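5-formyl-3-hydroxy-2-methylpyridine 4-carboxylate 5-dehydrogenase (Mesorhizobium japonicum MAFF 303099, PDB 4OM8) oxidises the vitamin B6 breakdown product FHMPC with NAD(+) to a pyridine dicarboxylate, and can also reduce it with NADH to 4-pyridoxic acid. Local coordinates at residues N4-G9 with D75-A80; A80-E85 with I110-T115. All coordinates share one frame; numbering follows the deposited sequence.

Interaction 1: residues N4-G9 with D75-A80. With NAD (nicotinamide-adenine-dinucleotide), chain C.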
loop_
_atom_site.group_PDB
_atom_site.type_symbol
_atom_site.label_atom_id
_atom_site.label_comp_id
_atom_site.label_asym_id
_atom_site.label_seq_id
_atom_site.Cartn_x
_atom_site.Cartn_y
_atom_site.Cartn_z
ATOM N N ASN A 4 -22.987 26.246 -1.267
ATOM C CA ASN A 4 -22.682 26.692 0.084
ATOM C C ASN A 4 -22.528 25.503 1.008
ATOM O O ASN A 4 -23.432 24.684 1.134
ATOM C CB ASN A 4 -23.779 27.634 0.589
ATOM C CG ASN A 4 -24.018 28.796 -0.357
ATOM O OD1 ASN A 4 -23.073 29.381 -0.888
ATOM N ND2 ASN A 4 -25.282 29.129 -0.581
ATOM N N ILE A 5 -21.361 25.403 1.631
ATOM C CA ILE A 5 -21.042 24.268 2.475
ATOM C C ILE A 5 -20.787 24.732 3.902
ATOM O O ILE A 5 -20.121 25.747 4.129
ATOM C CB ILE A 5 -19.816 23.517 1.934
ATOM C CG1 ILE A 5 -20.123 23.008 0.519
ATOM C CG2 ILE A 5 -19.424 22.373 2.890
ATOM C CD1 ILE A 5 -18.964 22.291 -0.161
ATOM N N ALA A 6 -21.343 24.003 4.859
ATOM C CA ALA A 6 -20.999 24.182 6.264
ATOM C C ALA A 6 -20.245 22.946 6.722
ATOM O O ALA A 6 -20.635 21.830 6.393
ATOM C CB ALA A 6 -22.243 24.394 7.127
ATOM N N ILE A 7 -19.176 23.156 7.479
ATOM C CA ILE A 7 -18.463 22.077 8.152
ATOM C C ILE A 7 -18.635 22.211 9.663
ATOM O O ILE A 7 -18.396 23.283 10.236
ATOM C CB ILE A 7 -16.960 22.066 7.781
ATOM C CG1 ILE A 7 -16.804 21.811 6.280
ATOM C CG2 ILE A 7 -16.224 21.003 8.590
ATOM C CD1 ILE A 7 -15.423 22.053 5.731
ATOM N N ILE A 8 -19.072 21.119 10.295
ATOM C CA ILE A 8 -19.242 21.069 11.749
ATOM C C ILE A 8 -18.160 20.190 12.357
ATOM O O ILE A 8 -18.190 18.959 12.220
ATOM C CB ILE A 8 -20.626 20.523 12.133
ATOM C CG1 ILE A 8 -21.725 21.249 11.350
ATOM C CG2 ILE A 8 -20.828 20.572 13.650
ATOM C CD1 ILE A 8 -21.730 22.774 11.511
ATOM N N GLY A 9 -17.179 20.828 12.990
ATOM C CA GLY A 9 -16.071 20.110 13.609
ATOM C C GLY A 9 -14.793 20.438 12.880
ATOM O O GLY A 9 -14.664 20.162 11.679
ATOM N N ASP A 75 -25.255 30.566 12.284
ATOM C CA ASP A 75 -24.504 31.317 11.294
ATOM C C ASP A 75 -23.876 30.336 10.291
ATOM O O ASP A 75 -24.057 30.463 9.081
ATOM C CB ASP A 75 -23.460 32.177 12.012
ATOM C CG ASP A 75 -22.518 32.896 11.077
ATOM O OD1 ASP A 75 -22.815 33.020 9.878
ATOM O OD2 ASP A 75 -21.471 33.371 11.572
ATOM N N ALA A 76 -23.190 29.318 10.803
ATOM C CA ALA A 76 -22.504 28.374 9.926
ATOM C C ALA A 76 -23.419 27.666 8.939
ATOM O O ALA A 76 -23.096 27.573 7.757
ATOM C CB ALA A 76 -21.753 27.335 10.756
ATOM N N VAL A 77 -24.554 27.148 9.402
ATOM C CA VAL A 77 -25.359 26.325 8.492
ATOM C C VAL A 77 -26.401 27.124 7.712
ATOM O O VAL A 77 -27.108 26.555 6.885
ATOM C CB VAL A 77 -26.073 25.149 9.233
ATOM C CG1 VAL A 77 -25.055 24.300 9.990
ATOM C CG2 VAL A 77 -27.181 25.637 10.173
ATOM N N SER A 78 -26.478 28.431 7.952
ATOM C CA SER A 78 -27.462 29.268 7.258
ATOM C C SER A 78 -27.305 29.164 5.743
ATOM O O SER A 78 -26.229 29.418 5.203
ATOM C CB SER A 78 -27.328 30.730 7.707
ATOM O OG SER A 78 -28.311 31.541 7.077
ATOM N N GLY A 79 -28.375 28.760 5.060
ATOM C CA GLY A 79 -28.358 28.659 3.611
ATOM C C GLY A 79 -27.466 27.554 3.067
ATOM O O GLY A 79 -27.171 27.526 1.870
ATOM N N ALA A 80 -27.046 26.638 3.925
ATOM C CA ALA A 80 -26.162 25.568 3.457
ATOM C C ALA A 80 -26.885 24.641 2.486
ATOM O O ALA A 80 -28.060 24.286 2.699
ATOM C CB ALA A 80 -25.618 24.774 4.631
HETATM P PA NAD C . -10.962 15.396 16.148
HETATM O O1A NAD C . -11.180 14.806 17.531
HETATM O O2A NAD C . -9.570 15.814 15.701
HETATM O O5B NAD C . -11.932 16.672 16.006
HETATM C C5B NAD C . -13.290 16.649 16.450
HETATM C C4B NAD C . -13.750 18.091 16.598
HETATM O O4B NAD C . -15.161 18.121 16.815
HETATM C C3B NAD C . -13.086 18.764 17.799
HETATM O O3B NAD C . -12.416 19.963 17.388
HETATM C C2B NAD C . -14.248 19.049 18.742
HETATM O O2B NAD C . -14.098 20.240 19.531
HETATM C C1B NAD C . -15.406 19.164 17.771
HETATM N N9A NAD C . -16.751 18.975 18.342
HETATM C C8A NAD C . -17.124 18.152 19.336
HETATM N N7A NAD C . -18.459 18.244 19.557
HETATM C C5A NAD C . -18.956 19.137 18.687
HETATM C C6A NAD C . -20.279 19.708 18.378
HETATM N N6A NAD C . -21.387 19.330 19.061
HETATM N N1A NAD C . -20.349 20.625 17.388
HETATM C C2A NAD C . -19.264 21.017 16.699
HETATM N N3A NAD C . -18.030 20.540 16.929
HETATM C C4A NAD C . -17.823 19.619 17.895
HETATM O O3 NAD C . -11.657 14.381 15.107
HETATM P PN NAD C . -11.201 14.094 13.590
HETATM O O1N NAD C . -9.987 13.185 13.591
HETATM O O2N NAD C . -11.153 15.364 12.770
HETATM O O5D NAD C . -12.436 13.219 13.062
HETATM C C5D NAD C . -13.754 13.769 12.938
HETATM C C4D NAD C . -14.628 12.721 12.260
HETATM O O4D NAD C . -13.997 12.360 11.036
HETATM C C3D NAD C . -14.742 11.439 13.068
HETATM O O3D NAD C . -16.013 10.859 12.762
HETATM C C2D NAD C . -13.659 10.544 12.496
HETATM O O2D NAD C . -13.988 9.156 12.610
HETATM C C1D NAD C . -13.657 10.967 11.037
HETATM N N1N NAD C . -12.380 10.769 10.332
HETATM C C2N NAD C . -11.186 10.873 10.950
HETATM C C3N NAD C . -10.006 10.695 10.222
HETATM C C7N NAD C . -8.641 10.761 10.855
HETATM O O7N NAD C . -8.425 11.429 11.855
HETATM N N7N NAD C . -7.679 10.038 10.285
HETATM C C4N NAD C . -10.073 10.418 8.861
HETATM C C5N NAD C . -11.317 10.331 8.253
HETATM C C6N NAD C . -12.459 10.521 9.018
#
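Ala6 CB lies above the outer end of the Ala76 carbonyl, 3.4 Å from Ala76 O and well out of the carbonyl plane. The other flat group is the adenine of NAD: Ile8 CG2 and Gly9 CA lie on the same side of its plane, CG2 off the C2A edge at 3.5 Å and CA 3.9 Å from N3A. Ile8 reaches two ways at once. With CG1 beside its backbone N (chi1 -49°), CD1 turns back to Val77 CG1 at 4.0 Å, the two side chains crossing at about a right angle, while CG2 is left to face the coenzyme. This is the first strand of a Rossmann fold, running into a glycine-rich turn whose sequence fits the GxGxxG pattern, beginning at Gly9. Ala6 points to the 75-80 side and Ile8 brings only its CD1 end there; Ile5 and Ile7 point away, onto helix 14-23. A type II turn from Val77 to Ala80, closed by Ala80 N to Val77 O at 3.0 Å, takes Gly79 through positive phi. It brings Ala80 CB to 4.2 Å from Ala6 CB and Gly79 O to 3.6 Å from Asn4 CB. Val77 also touches Leu104 and Ile105.

Interaction 2: residues A80-E85 with I110-T115. With NAD (nicotinamide-adenine-dinucleotide), chain C.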
loop_
_atom_site.group_PDB
_atom_site.type_symbol
_atom_site.label_atom_id
_atom_site.label_comp_id
_atom_site.label_asym_id
_atom_site.label_seq_id
_atom_site.Cartn_x
_atom_site.Cartn_y
_atom_site.Cartn_z
ATOM N N ALA A 80 -27.046 26.638 3.925
ATOM C CA ALA A 80 -26.162 25.568 3.457
ATOM C C ALA A 80 -26.885 24.641 2.486
ATOM O O ALA A 80 -28.060 24.286 2.699
ATOM C CB ALA A 80 -25.618 24.774 4.631
ATOM N N ASP A 81 -26.173 24.256 1.428
ATOM C CA ASP A 81 -26.633 23.224 0.501
ATOM C C ASP A 81 -26.116 21.860 0.913
ATOM O O ASP A 81 -26.694 20.833 0.553
ATOM C CB ASP A 81 -26.174 23.537 -0.917
ATOM C CG ASP A 81 -26.645 24.889 -1.386
ATOM O OD1 ASP A 81 -27.847 25.191 -1.204
ATOM O OD2 ASP A 81 -25.818 25.646 -1.927
ATOM N N LEU A 82 -25.002 21.870 1.646
ATOM C CA LEU A 82 -24.355 20.664 2.146
ATOM C C LEU A 82 -23.794 20.994 3.509
ATOM O O LEU A 82 -23.104 22.009 3.654
ATOM C CB LEU A 82 -23.243 20.191 1.198
ATOM C CG LEU A 82 -22.262 19.138 1.730
ATOM C CD1 LEU A 82 -22.963 17.810 1.950
ATOM C CD2 LEU A 82 -21.074 18.958 0.778
ATOM N N VAL A 83 -24.134 20.179 4.507
ATOM C CA VAL A 83 -23.479 20.250 5.807
ATOM C C VAL A 83 -22.658 18.989 5.963
ATOM O O VAL A 83 -23.187 17.886 5.854
ATOM C CB VAL A 83 -24.469 20.363 6.976
ATOM C CG1 VAL A 83 -23.717 20.412 8.316
ATOM C CG2 VAL A 83 -25.383 21.579 6.803
ATOM N N ILE A 84 -21.365 19.154 6.200
ATOM C CA ILE A 84 -20.489 18.026 6.466
ATOM C C ILE A 84 -20.277 17.955 7.967
ATOM O O ILE A 84 -19.640 18.839 8.559
ATOM C CB ILE A 84 -19.141 18.156 5.741
ATOM C CG1 ILE A 84 -19.361 18.235 4.226
ATOM C CG2 ILE A 84 -18.224 16.978 6.095
ATOM C CD1 ILE A 84 -18.099 18.537 3.463
ATOM N N GLU A 85 -20.850 16.929 8.583
ATOM C CA GLU A 85 -20.655 16.698 10.004
ATOM C C GLU A 85 -19.326 15.979 10.198
ATOM O O GLU A 85 -19.061 14.930 9.572
ATOM C CB GLU A 85 -21.817 15.889 10.588
ATOM C CG GLU A 85 -21.547 15.372 11.993
ATOM C CD GLU A 85 -20.862 14.029 11.973
ATOM O OE1 GLU A 85 -21.429 13.095 11.371
ATOM O OE2 GLU A 85 -19.765 13.903 12.550
ATOM N N ILE A 110 -28.161 18.484 1.731
ATOM C CA ILE A 110 -27.523 17.202 1.981
ATOM C C ILE A 110 -26.719 17.297 3.276
ATOM O O ILE A 110 -26.039 18.292 3.533
ATOM C CB ILE A 110 -26.644 16.766 0.793
ATOM C CG1 ILE A 110 -27.549 16.489 -0.408
ATOM C CG2 ILE A 110 -25.826 15.521 1.143
ATOM C CD1 ILE A 110 -26.826 16.202 -1.690
ATOM N N VAL A 111 -26.838 16.273 4.110
ATOM C CA VAL A 111 -26.032 16.179 5.315
ATOM C C VAL A 111 -25.110 14.975 5.189
ATOM O O VAL A 111 -25.569 13.841 5.110
ATOM C CB VAL A 111 -26.898 16.052 6.569
ATOM C CG1 VAL A 111 -26.023 15.979 7.805
ATOM C CG2 VAL A 111 -27.829 17.263 6.662
ATOM N N ALA A 112 -23.805 15.233 5.134
ATOM C CA ALA A 112 -22.821 14.173 4.989
ATOM C C ALA A 112 -22.063 13.982 6.281
ATOM O O ALA A 112 -21.777 14.956 6.967
ATOM C CB ALA A 112 -21.850 14.511 3.867
ATOM N N SER A 113 -21.755 12.738 6.626
ATOM C CA SER A 113 -20.874 12.469 7.755
ATOM C C SER A 113 -19.507 12.023 7.280
ATOM O O SER A 113 -19.405 11.214 6.355
ATOM C CB SER A 113 -21.456 11.386 8.662
ATOM O OG SER A 113 -20.569 11.131 9.747
ATOM N N ASP A 114 -18.469 12.515 7.960
ATOM C CA ASP A 114 -17.090 12.084 7.736
ATOM C C ASP A 114 -16.749 10.832 8.552
ATOM O O ASP A 114 -15.590 10.414 8.569
ATOM C CB ASP A 114 -16.133 13.232 8.098
ATOM C CG ASP A 114 -14.717 13.047 7.557
ATOM O OD1 ASP A 114 -14.528 12.381 6.528
ATOM O OD2 ASP A 114 -13.798 13.655 8.145
ATOM N N THR A 115 -17.746 10.220 9.199
ATOM C CA THR A 115 -17.497 9.064 10.065
ATOM C C THR A 115 -16.691 7.966 9.370
ATOM O O THR A 115 -16.858 7.700 8.181
ATOM C CB THR A 115 -18.810 8.448 10.589
ATOM O OG1 THR A 115 -18.497 7.397 11.522
ATOM C CG2 THR A 115 -19.638 7.868 9.439
HETATM P PA NAD C . -10.962 15.396 16.148
HETATM O O1A NAD C . -11.180 14.806 17.531
HETATM O O2A NAD C . -9.570 15.814 15.701
HETATM O O5B NAD C . -11.932 16.672 16.006
HETATM C C5B NAD C . -13.290 16.649 16.450
HETATM C C4B NAD C . -13.750 18.091 16.598
HETATM O O4B NAD C . -15.161 18.121 16.815
HETATM C C3B NAD C . -13.086 18.764 17.799
HETATM O O3B NAD C . -12.416 19.963 17.388
HETATM C C2B NAD C . -14.248 19.049 18.742
HETATM O O2B NAD C . -14.098 20.240 19.531
HETATM C C1B NAD C . -15.406 19.164 17.771
HETATM N N9A NAD C . -16.751 18.975 18.342
HETATM C C8A NAD C . -17.124 18.152 19.336
HETATM N N7A NAD C . -18.459 18.244 19.557
HETATM C C5A NAD C . -18.956 19.137 18.687
HETATM C C6A NAD C . -20.279 19.708 18.378
HETATM N N6A NAD C . -21.387 19.330 19.061
HETATM N N1A NAD C . -20.349 20.625 17.388
HETATM C C2A NAD C . -19.264 21.017 16.699
HETATM N N3A NAD C . -18.030 20.540 16.929
HETATM C C4A NAD C . -17.823 19.619 17.895
HETATM O O3 NAD C . -11.657 14.381 15.107
HETATM P PN NAD C . -11.201 14.094 13.590
HETATM O O1N NAD C . -9.987 13.185 13.591
HETATM O O2N NAD C . -11.153 15.364 12.770
HETATM O O5D NAD C . -12.436 13.219 13.062
HETATM C C5D NAD C . -13.754 13.769 12.938
HETATM C C4D NAD C . -14.628 12.721 12.260
HETATM O O4D NAD C . -13.997 12.360 11.036
HETATM C C3D NAD C . -14.742 11.439 13.068
HETATM O O3D NAD C . -16.013 10.859 12.762
HETATM C C2D NAD C . -13.659 10.544 12.496
HETATM O O2D NAD C . -13.988 9.156 12.610
HETATM C C1D NAD C . -13.657 10.967 11.037
HETATM N N1N NAD C . -12.380 10.769 10.332
HETATM C C2N NAD C . -11.186 10.873 10.950
HETATM C C3N NAD C . -10.006 10.695 10.222
HETATM C C7N NAD C . -8.641 10.761 10.855
HETATM O O7N NAD C . -8.425 11.429 11.855
HETATM N N7N NAD C . -7.679 10.038 10.285
HETATM C C4N NAD C . -10.073 10.418 8.861
HETATM C C5N NAD C . -11.317 10.331 8.253
HETATM C C6N NAD C . -12.459 10.521 9.018
#
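Ser113 OG donates a 2.7 Å hydrogen bond to Glu85 OE1, arriving on the syn side of the carboxylate but 28° out of its plane. Glu85 starts with CG anti to the backbone N and then bends at chi2 (-88°), which folds its acid end back over the neighbouring strand. The serine oxygen serves twice, since it also accepts Thr115 N at 3.0 Å in an ST turn that shapes the chain end beside NAD. There Asp114 O lies 3.2 Å from C6N of the nicotinamide ring. Five backbone hydrogen bonds join the parallel segments, from Ile110 N to Asp81 O, where the donor stands above the carbonyl plane, through to Asp114 N to Glu85 O. On the face bearing Leu82, Ile84 and Ala112, Leu82 CD1 rests 3.8 Å from Ile110 CG2 and 4.0 Å from Ala112 CB. Further partners hold the two acids: Tyr98 OH bonds Glu85 OE1, OE2 takes Val87 N and a salt bridge from the NAD-binding Lys94, and Trp138 N bonds Asp114 OD1. The C-terminal ends of both strands lead to the coenzyme, as in other Rossmann folds: Asp114 and Thr115 meet NAD, and the chain after Glu85 runs on to NAD-binding Val87. Helix 91-102 links them as a beta-alpha-beta crossover; strands 4-8 and 133-137 flank the pair in the sheet, helix 158-170 packs on Leu82 and Ile110, and helix 120-123 meets Ser113 and Thr115.

How the interactions relate
Read from the N terminus, the domain illustrates how a Rossmann sheet is assembled from contacts in series. Strand 4-8 opens interaction 1, which closes a long loop when the chain, after strands 27-31 and 66-70, returns through helix 73-77. Interaction 2 opens at once, sharing Ala80, and closes a shorter loop around helix 91-102; the two neither nest nor cross. Strand 82-85 lies between strands 4-8 and 110-113, so it ties one contact to the other: Ala6 O and Ile84 N, 2.8 Å apart, are probably hydrogen-bonded, and Ile8 CG1 packs on Val83 CG1. Interaction 1 borders the adenine end of NAD, interaction 2 the nicotinamide end.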